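Local coordinates for Lmo0794 protein (Listeria monocytogenes, PDB 3EW7) that is of unknown function but probably binds NAD or NADP through a Rossmann fold and may act as an oxidoreductase, at residues I3-A8 and S14-E19; K21-E26 and I198-H203; T81-L86 and E139-H144. The protein carries 3 engineered substitutions. All coordinates share one frame; numbering follows the deposited sequence.

Interaction 1 of 3, residues I3-A8 and S14-E19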
loop_
_atom_site.group_PDB
_atom_site.type_symbol
_atom_site.label_atom_id
_atom_site.label_comp_id
_atom_site.label_asym_id
_atom_site.label_seq_id
_atom_site.Cartn_x
_atom_site.Cartn_y
_atom_site.Cartn_z
ATOM N N ILE A 3 3.832 6.973 -8.519
ATOM C CA ILE A 3 3.271 6.156 -7.451
ATOM C C ILE A 3 2.926 4.732 -7.886
ATOM O O ILE A 3 2.109 4.528 -8.780
ATOM C CB ILE A 3 2.001 6.816 -6.890
ATOM C CG1 ILE A 3 2.346 8.202 -6.337
ATOM C CG2 ILE A 3 1.405 5.954 -5.799
ATOM C CD1 ILE A 3 1.151 9.038 -5.899
ATOM N N GLY A 4 3.555 3.752 -7.242
ATOM C CA GLY A 4 3.292 2.356 -7.555
ATOM C C GLY A 4 2.372 1.739 -6.518
ATOM O O GLY A 4 2.603 1.883 -5.321
ATOM N N ILE A 5 1.327 1.047 -6.966
ATOM C CA ILE A 5 0.387 0.441 -6.033
ATOM C C ILE A 5 0.325 -1.085 -6.053
ATOM O O ILE A 5 -0.114 -1.698 -7.027
ATOM C CB ILE A 5 -1.052 0.980 -6.244
ATOM C CG1 ILE A 5 -1.085 2.499 -6.067
ATOM C CG2 ILE A 5 -2.001 0.341 -5.241
ATOM C CD1 ILE A 5 -1.304 3.267 -7.358
ATOM N N ILE A 6 0.763 -1.689 -4.956
ATOM C CA ILE A 6 0.724 -3.133 -4.803
ATOM C C ILE A 6 -0.674 -3.473 -4.295
ATOM O O ILE A 6 -1.117 -2.939 -3.272
ATOM C CB ILE A 6 1.758 -3.610 -3.772
ATOM C CG1 ILE A 6 3.167 -3.280 -4.271
ATOM C CG2 ILE A 6 1.604 -5.103 -3.528
ATOM C CD1 ILE A 6 4.239 -3.374 -3.206
ATOM N N GLY A 7 -1.360 -4.355 -5.018
ATOM C CA GLY A 7 -2.706 -4.748 -4.643
ATOM C C GLY A 7 -3.725 -3.830 -5.287
ATOM O O GLY A 7 -4.814 -3.616 -4.745
ATOM N N ALA A 8 -3.371 -3.303 -6.457
ATOM C CA ALA A 8 -4.221 -2.370 -7.185
ATOM C C ALA A 8 -5.519 -2.948 -7.720
ATOM O O ALA A 8 -6.186 -2.318 -8.541
ATOM C CB ALA A 8 -3.429 -1.745 -8.322
ATOM N N SER A 14 -7.680 -0.463 -5.046
ATOM C CA SER A 14 -8.385 -0.084 -6.256
ATOM C C SER A 14 -8.707 1.416 -6.295
ATOM O O SER A 14 -8.539 2.080 -7.333
ATOM C CB SER A 14 -9.667 -0.905 -6.360
ATOM O OG SER A 14 -10.048 -1.058 -7.710
ATOM N N ARG A 15 -9.171 1.951 -5.168
ATOM C CA ARG A 15 -9.515 3.365 -5.100
ATOM C C ARG A 15 -8.239 4.163 -4.973
ATOM O O ARG A 15 -8.049 5.146 -5.680
ATOM C CB ARG A 15 -10.397 3.680 -3.886
ATOM C CG ARG A 15 -11.158 2.502 -3.307
ATOM C CD ARG A 15 -12.513 2.261 -3.964
ATOM N NE ARG A 15 -12.865 3.283 -4.949
ATOM C CZ ARG A 15 -12.888 3.079 -6.265
ATOM N NH1 ARG A 15 -12.579 1.884 -6.766
ATOM N NH2 ARG A 15 -13.226 4.072 -7.078
ATOM N N ILE A 16 -7.369 3.744 -4.061
ATOM C CA ILE A 16 -6.119 4.445 -3.875
ATOM C C ILE A 16 -5.543 4.745 -5.248
ATOM O O ILE A 16 -5.024 5.832 -5.497
ATOM C CB ILE A 16 -5.133 3.613 -3.058
ATOM C CG1 ILE A 16 -5.637 3.527 -1.613
ATOM C CG2 ILE A 16 -3.748 4.235 -3.121
ATOM C CD1 ILE A 16 -4.669 2.880 -0.642
ATOM N N LEU A 17 -5.677 3.795 -6.157
ATOM C CA LEU A 17 -5.169 3.990 -7.500
ATOM C C LEU A 17 -5.973 5.039 -8.233
ATOM O O LEU A 17 -5.395 5.961 -8.811
ATOM C CB LEU A 17 -5.178 2.674 -8.282
ATOM C CG LEU A 17 -4.736 2.803 -9.745
ATOM C CD1 LEU A 17 -3.913 1.599 -10.187
ATOM C CD2 LEU A 17 -5.978 2.989 -10.615
ATOM N N GLU A 18 -7.299 4.906 -8.223
ATOM C CA GLU A 18 -8.157 5.888 -8.899
ATOM C C GLU A 18 -7.845 7.300 -8.418
ATOM O O GLU A 18 -7.494 8.168 -9.213
ATOM C CB GLU A 18 -9.647 5.590 -8.661
ATOM C CG GLU A 18 -10.235 4.506 -9.566
ATOM C CD GLU A 18 -9.927 4.742 -11.046
ATOM O OE1 GLU A 18 -10.187 5.864 -11.547
ATOM O OE2 GLU A 18 -9.424 3.800 -11.707
ATOM N N GLU A 19 -7.980 7.503 -7.109
ATOM C CA GLU A 19 -7.713 8.782 -6.448
ATOM C C GLU A 19 -6.354 9.327 -6.876
ATOM O O GLU A 19 -6.205 10.524 -7.138
ATOM C CB GLU A 19 -7.736 8.590 -4.925
ATOM C CG GLU A 19 -7.564 9.860 -4.110
ATOM C CD GLU A 19 -8.683 10.853 -4.345
ATOM O OE1 GLU A 19 -9.831 10.402 -4.520
ATOM O OE2 GLU A 19 -8.423 12.075 -4.343
#

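Interaction 2 of 3, residues K21-E26 and I198-H203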
loop_
_atom_site.group_PDB
_atom_site.type_symbol
_atom_site.label_atom_id
_atom_site.label_comp_id
_atom_site.label_asym_id
_atom_site.label_seq_id
_atom_site.Cartn_x
_atom_site.Cartn_y
_atom_site.Cartn_z
ATOM N N LYS A 21 -4.529 8.528 -9.699
ATOM C CA LYS A 21 -4.603 8.865 -11.118
ATOM C C LYS A 21 -5.357 10.176 -11.308
ATOM O O LYS A 21 -4.929 11.055 -12.066
ATOM C CB LYS A 21 -5.335 7.747 -11.868
ATOM C CG LYS A 21 -5.515 7.967 -13.369
ATOM C CD LYS A 21 -6.825 7.315 -13.854
ATOM C CE LYS A 21 -7.016 7.391 -15.376
ATOM N NZ LYS A 21 -6.596 6.130 -16.076
ATOM N N ASN A 22 -6.481 10.298 -10.609
ATOM C CA ASN A 22 -7.325 11.478 -10.698
ATOM C C ASN A 22 -6.626 12.718 -10.186
ATOM O O ASN A 22 -6.918 13.822 -10.642
ATOM C CB ASN A 22 -8.641 11.269 -9.942
ATOM C CG ASN A 22 -9.518 10.206 -10.581
ATOM O OD1 ASN A 22 -9.522 10.036 -11.805
ATOM N ND2 ASN A 22 -10.276 9.493 -9.758
ATOM N N ARG A 23 -5.715 12.560 -9.230
ATOM C CA ARG A 23 -5.008 13.729 -8.731
ATOM C C ARG A 23 -3.831 14.079 -9.642
ATOM O O ARG A 23 -3.001 14.925 -9.311
ATOM C CB ARG A 23 -4.594 13.529 -7.270
ATOM C CG ARG A 23 -5.589 14.184 -6.341
ATOM C CD ARG A 23 -5.924 13.396 -5.097
ATOM N NE ARG A 23 -5.256 13.939 -3.919
ATOM C CZ ARG A 23 -5.785 13.984 -2.698
ATOM N NH1 ARG A 23 -7.010 13.522 -2.468
ATOM N NH2 ARG A 23 -5.072 14.476 -1.697
ATOM N N GLY A 24 -3.785 13.419 -10.801
ATOM C CA GLY A 24 -2.770 13.695 -11.801
ATOM C C GLY A 24 -1.420 13.021 -11.738
ATOM O O GLY A 24 -0.478 13.484 -12.391
ATOM N N HIS A 25 -1.310 11.924 -10.991
ATOM C CA HIS A 25 -0.032 11.219 -10.859
ATOM C C HIS A 25 0.188 10.070 -11.837
ATOM O O HIS A 25 -0.775 9.525 -12.374
ATOM C CB HIS A 25 0.112 10.675 -9.443
ATOM C CG HIS A 25 0.155 11.737 -8.399
ATOM N ND1 HIS A 25 -0.940 12.082 -7.640
ATOM C CD2 HIS A 25 1.159 12.555 -8.010
ATOM C CE1 HIS A 25 -0.611 13.067 -6.824
ATOM N NE2 HIS A 25 0.659 13.371 -7.028
ATOM N N GLU A 26 1.453 9.713 -12.072
ATOM C CA GLU A 26 1.781 8.594 -12.951
ATOM C C GLU A 26 1.698 7.353 -12.073
ATOM O O GLU A 26 2.605 7.068 -11.288
ATOM C CB GLU A 26 3.192 8.719 -13.516
ATOM C CG GLU A 26 3.405 9.892 -14.443
ATOM C CD GLU A 26 4.846 9.983 -14.932
ATOM O OE1 GLU A 26 5.227 11.042 -15.481
ATOM O OE2 GLU A 26 5.596 8.989 -14.771
ATOM N N ILE A 198 0.453 11.397 1.057
ATOM C CA ILE A 198 1.472 11.221 0.031
ATOM C C ILE A 198 1.943 12.581 -0.526
ATOM O O ILE A 198 3.154 12.813 -0.767
ATOM C CB ILE A 198 0.920 10.378 -1.105
ATOM C CG1 ILE A 198 0.796 8.921 -0.685
ATOM C CG2 ILE A 198 1.783 10.510 -2.321
ATOM C CD1 ILE A 198 0.258 7.988 -1.741
ATOM N N GLU A 199 0.990 13.490 -0.710
ATOM C CA GLU A 199 1.257 14.837 -1.225
ATOM C C GLU A 199 1.763 15.822 -0.138
ATOM O O GLU A 199 2.601 16.709 -0.381
ATOM C CB GLU A 199 -0.047 15.346 -1.869
ATOM C CG GLU A 199 -0.613 14.515 -3.056
ATOM C CD GLU A 199 -1.837 15.159 -3.747
ATOM O OE1 GLU A 199 -2.740 15.691 -3.071
ATOM O OE2 GLU A 199 -1.930 15.098 -4.986
ATOM N N ARG A 200 1.253 15.639 1.071
ATOM C CA ARG A 200 1.646 16.485 2.179
ATOM C C ARG A 200 1.938 15.669 3.425
ATOM O O ARG A 200 1.175 15.668 4.392
ATOM C CB ARG A 200 0.560 17.526 2.445
ATOM C CG ARG A 200 0.450 18.619 1.378
ATOM C CD ARG A 200 -0.949 19.236 1.321
ATOM N NE ARG A 200 -1.566 18.985 0.018
ATOM C CZ ARG A 200 -2.456 18.027 -0.233
ATOM N NH1 ARG A 200 -2.862 17.211 0.734
ATOM N NH2 ARG A 200 -2.935 17.883 -1.461
ATOM N N PRO A 201 3.124 14.994 3.427
ATOM C CA PRO A 201 3.594 14.151 4.529
ATOM C C PRO A 201 3.454 14.764 5.917
ATOM O O PRO A 201 3.891 15.889 6.166
ATOM C CB PRO A 201 5.053 13.912 4.172
ATOM C CG PRO A 201 5.045 13.952 2.693
ATOM C CD PRO A 201 4.177 15.135 2.407
ATOM N N ASN A 202 2.847 14.011 6.821
ATOM C CA ASN A 202 2.675 14.462 8.196
ATOM C C ASN A 202 3.008 13.309 9.110
ATOM O O ASN A 202 3.055 13.456 10.331
ATOM C CB ASN A 202 1.233 14.905 8.459
ATOM C CG ASN A 202 1.081 16.417 8.504
ATOM O OD1 ASN A 202 0.144 16.929 9.120
ATOM N ND2 ASN A 202 1.994 17.140 7.847
ATOM N N HIS A 203 3.248 12.151 8.511
ATOM C CA HIS A 203 3.548 10.963 9.282
ATOM C C HIS A 203 4.673 10.153 8.676
ATOM O O HIS A 203 4.529 8.952 8.440
ATOM C CB HIS A 203 2.282 10.125 9.407
ATOM C CG HIS A 203 1.111 10.909 9.903
ATOM N ND1 HIS A 203 0.843 11.084 11.246
ATOM C CD2 HIS A 203 0.188 11.639 9.236
ATOM C CE1 HIS A 203 -0.196 11.891 11.383
ATOM N NE2 HIS A 203 -0.610 12.241 10.180
#

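Interaction 3 of 3, residues T81-L86 and E139-H144. Engineered in segment 139-144: Lys142 (natural residue Arg).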
loop_
_atom_site.group_PDB
_atom_site.type_symbol
_atom_site.label_atom_id
_atom_site.label_comp_id
_atom_site.label_asym_id
_atom_site.label_seq_id
_atom_site.Cartn_x
_atom_site.Cartn_y
_atom_site.Cartn_z
ATOM N N THR A 81 4.888 -11.588 6.425
ATOM C CA THR A 81 5.994 -12.118 5.649
ATOM C C THR A 81 6.390 -11.291 4.420
ATOM O O THR A 81 7.581 -11.062 4.185
ATOM C CB THR A 81 5.696 -13.590 5.266
ATOM O OG1 THR A 81 6.357 -14.457 6.197
ATOM C CG2 THR A 81 6.176 -13.904 3.885
ATOM N N SER A 82 5.403 -10.847 3.646
ATOM C CA SER A 82 5.670 -10.044 2.454
ATOM C C SER A 82 6.239 -8.677 2.818
ATOM O O SER A 82 7.081 -8.134 2.106
ATOM C CB SER A 82 4.390 -9.861 1.635
ATOM O OG SER A 82 3.334 -9.380 2.444
ATOM N N LEU A 83 5.773 -8.112 3.922
ATOM C CA LEU A 83 6.283 -6.819 4.332
ATOM C C LEU A 83 7.743 -6.993 4.720
ATOM O O LEU A 83 8.586 -6.152 4.401
ATOM C CB LEU A 83 5.481 -6.257 5.510
ATOM C CG LEU A 83 5.971 -4.911 6.070
ATOM C CD1 LEU A 83 6.121 -3.894 4.938
ATOM C CD2 LEU A 83 4.995 -4.405 7.127
ATOM N N ASP A 84 8.047 -8.092 5.405
ATOM C CA ASP A 84 9.417 -8.346 5.811
ATOM C C ASP A 84 10.308 -8.297 4.580
ATOM O O ASP A 84 11.392 -7.710 4.624
ATOM C CB ASP A 84 9.543 -9.699 6.513
ATOM C CG ASP A 84 9.078 -9.655 7.968
ATOM O OD1 ASP A 84 8.803 -8.556 8.500
ATOM O OD2 ASP A 84 8.993 -10.734 8.595
ATOM N N HIS A 85 9.848 -8.890 3.478
ATOM C CA HIS A 85 10.620 -8.883 2.243
ATOM C C HIS A 85 10.909 -7.454 1.783
ATOM O O HIS A 85 12.045 -7.118 1.457
ATOM C CB HIS A 85 9.879 -9.626 1.133
ATOM C CG HIS A 85 10.505 -9.463 -0.219
ATOM N ND1 HIS A 85 11.745 -9.981 -0.535
ATOM C CD2 HIS A 85 10.079 -8.813 -1.328
ATOM C CE1 HIS A 85 12.054 -9.652 -1.778
ATOM N NE2 HIS A 85 11.060 -8.942 -2.281
ATOM N N LEU A 86 9.876 -6.617 1.754
ATOM C CA LEU A 86 10.036 -5.235 1.327
ATOM C C LEU A 86 10.979 -4.479 2.250
ATOM O O LEU A 86 11.775 -3.658 1.794
ATOM C CB LEU A 86 8.676 -4.529 1.275
ATOM C CG LEU A 86 7.705 -5.046 0.205
ATOM C CD1 LEU A 86 6.403 -4.268 0.253
ATOM C CD2 LEU A 86 8.344 -4.903 -1.169
ATOM N N GLU A 139 5.713 -4.128 14.772
ATOM C CA GLU A 139 6.829 -4.472 15.641
ATOM C C GLU A 139 8.065 -4.593 14.778
ATOM O O GLU A 139 9.154 -4.181 15.183
ATOM C CB GLU A 139 6.586 -5.803 16.346
ATOM C CG GLU A 139 5.799 -5.713 17.645
ATOM C CD GLU A 139 5.023 -7.002 17.957
ATOM O OE1 GLU A 139 5.546 -8.105 17.650
ATOM O OE2 GLU A 139 3.898 -6.911 18.511
ATOM N N HIS A 140 7.884 -5.169 13.589
ATOM C CA HIS A 140 8.982 -5.361 12.645
ATOM C C HIS A 140 9.404 -4.043 12.038
ATOM O O HIS A 140 10.585 -3.823 11.772
ATOM C CB HIS A 140 8.590 -6.333 11.529
ATOM C CG HIS A 140 8.539 -7.764 11.964
ATOM N ND1 HIS A 140 8.619 -8.814 11.073
ATOM C CD2 HIS A 140 8.421 -8.321 13.193
ATOM C CE1 HIS A 140 8.558 -9.955 11.737
ATOM N NE2 HIS A 140 8.437 -9.683 13.025
ATOM N N LEU A 141 8.439 -3.165 11.805
ATOM C CA LEU A 141 8.758 -1.868 11.251
ATOM C C LEU A 141 9.577 -1.087 12.265
ATOM O O LEU A 141 10.568 -0.459 11.914
ATOM C CB LEU A 141 7.483 -1.119 10.892
ATOM C CG LEU A 141 6.892 -1.583 9.560
ATOM C CD1 LEU A 141 5.532 -0.932 9.341
ATOM C CD2 LEU A 141 7.848 -1.232 8.431
ATOM N N LYS A 142 9.179 -1.142 13.530
ATOM C CA LYS A 142 9.913 -0.426 14.566
ATOM C C LYS A 142 11.344 -0.932 14.732
ATOM O O LYS A 142 12.205 -0.215 15.251
ATOM C CB LYS A 142 9.173 -0.509 15.904
ATOM C CG LYS A 142 8.308 0.715 16.179
ATOM C CD LYS A 142 6.838 0.358 16.379
ATOM C CE LYS A 142 5.939 1.382 15.687
ATOM N NZ LYS A 142 4.510 1.296 16.111
ATOM N N SER A 143 11.604 -2.158 14.290
ATOM C CA SER A 143 12.940 -2.722 14.403
ATOM C C SER A 143 13.844 -2.055 13.386
ATOM O O SER A 143 15.065 -2.152 13.465
ATOM C CB SER A 143 12.904 -4.224 14.162
ATOM O OG SER A 143 12.014 -4.837 15.070
ATOM N N HIS A 144 13.226 -1.387 12.424
ATOM C CA HIS A 144 13.959 -0.675 11.395
ATOM C C HIS A 144 13.445 0.762 11.327
ATOM O O HIS A 144 13.420 1.383 10.264
ATOM C CB HIS A 144 13.790 -1.366 10.046
ATOM C CG HIS A 144 14.249 -2.787 10.038
ATOM N ND1 HIS A 144 13.573 -3.791 10.694
ATOM C CD2 HIS A 144 15.326 -3.375 9.461
ATOM C CE1 HIS A 144 14.209 -4.939 10.522
ATOM N NE2 HIS A 144 15.278 -4.712 9.777
#

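Interaction 1 of 3, residues I3-A8 and S14-E19
Ile5 and Ala8 meet Leu17 at the start of a Rossmann beta-alpha-beta unit, where strand 2-6 runs into helix 11-22 and the chain continues to strand 26-31. The connection carries the glycine-rich GxxGxxG pattern, a hallmark of dinucleotide-binding folds and consistent with NAD(P) binding here. The dense part of the contact is wholly apolar. Ile5 reaches across from the strand with CG1 beside the backbone N and opposite the carbonyl carbon (chi1 -59°), from where CD1 extends to the helix; its CD1 methyl lies 4.0 Å from Leu17 CB, and the two side chains cross at about a right angle. Leu17 is met a second time at its tip, Ala8 CB standing 3.9 Å from Leu17 CD1. Ile16, the residue before Leu17, sets its CG2 methyl 4.3 Å from Ile5 CG1 and also packs on Val66 of strand 64-67, while Val27 touches both Ile5 and Leu17.

Looser ground lies toward the helix start. A type II turn from Ile5 to Ala8, with Gly7 at a positive phi of 90°, leads the chain off the sheet. Ser14, partly exposed, points its CB away from the strand, and Arg15 turns from the strand to helix 187-199. At this margin the nearest approach is through backbone atoms, Ala8 O lying 3.9 Å from Ser14 CA.

Interaction 2 of 3, residues K21-E26 and I198-H203
Glu199 joins Arg23 and Arg200 in a salt-bridge network on the protein surface, where the C-terminal ends of two neighbouring helices of the Rossmann fold, 11-22 and 187-199, come together; it also touches the edge of the His25 ring. Taken in chain order, the second segment begins with Ile198, which is buried and turns inward to the sheet, packing on Val64 and Val66.

Glu199, the next residue, carries the contact. Its chain is extended beyond CG (chi2 -174°), which brings the carboxylate out to the other segment. Arg23 grips it side-on, and both nitrogens settle on a single oxygen: Arg23 NE is 3.2 Å from Glu199 OE1, and Arg23 NH2 is 3.0 Å from that same OE1. The oxygen lies close to the guanidinium plane; both donors approach from above one face of the carboxylate, and the two planes stand 51° apart. The other oxygen, Glu199 OE2, sits at the edge of the His25 ring, 3.0 Å from His25 CE1. Arg23 has further acidic partners, Asp196 at NH2 and Glu19 at NH1, and so links three carboxylates.

Arg200 folds back on its neighbour, Arg200 NH2 bridging to Glu199 OE1 at 2.7 Å while one face of its guanidinium rests over Glu199 CB. That leaves Arg200 NH2 4.0 Å from Arg23 NH2, a pair of like charges whose repulsion the shared carboxylate probably offsets.

Beyond this point the segment leaves Arg23 behind. Asn202 ND2 donates to Pro201 O at 2.8 Å. His203 then stacks on Phe208 of the last strand, and its ring nitrogen His203 ND1 is hydrogen-bonded to Glu206 OE2.

Interaction 3 of 3, residues T81-L86 and E139-H144
Helices 79-90 and 131-142 lie side by side, their backbones nearest at Asp84 and His140, whose CA atoms are 7.5 Å apart. Two pairs of side chains fill the interval, one polar and toward solvent, the other apolar and buried against the sheet.

In the polar pair, His140 ND1 donates to Asp84 OD1 at 2.6 Å. The bond is almost straight, 178° at the hydrogen, and uses the syn lone pair of the oxygen, on the side of OD2. Carboxylate and imidazole are turned only 13° from each other, and the acid meets the ring at its edge, in the ring plane, a setting that would fix the ring's rotation. The proximity of the carboxylate would tend to stabilise a protonated imidazole. Val80 packs on the same histidine.

In the apolar pair, Leu83 CD2 lies 4.2 Å from Leu141 CD1, and the two side chains cross at about a right angle. Leu83 has CG anti to its backbone N (chi1 178°), which carries its methyls across to the other helix. Beneath them, Leu83 rests on Leu98 and Leu141 on Trp150 and Tyr152. Past the contact, His144 ND1 donates to His140 O at 3.2 Å, so the side chain takes up a backbone carbonyl near the end of the segment. This is the packing of two neighbouring helices on one face of a Rossmann sheet, with leucines inside and a His-carboxylate hydrogen bond along the outer seam.

From the N terminus, interaction 1 closes first, a short loop of five residues joining the first strand to the helix that follows it. Interaction 2 opens directly afterwards on the end of that helix and closes only after 171 intervening residues, bringing helix 187-199 beside helix 11-22. Interaction 3 opens and closes wholly within that long span, so the loops do not cross. Interactions 1 and 2 touch, Ile3 CD1 lying 3.9 Å from Ile198 CG2. Interaction 3 lies across the chain's centre, about 21 Å from interaction 1 between centres, yet Ile6 of the first strand still reaches Leu86 in helix 79-90. Together they tie helices to both faces of the parallel sheet.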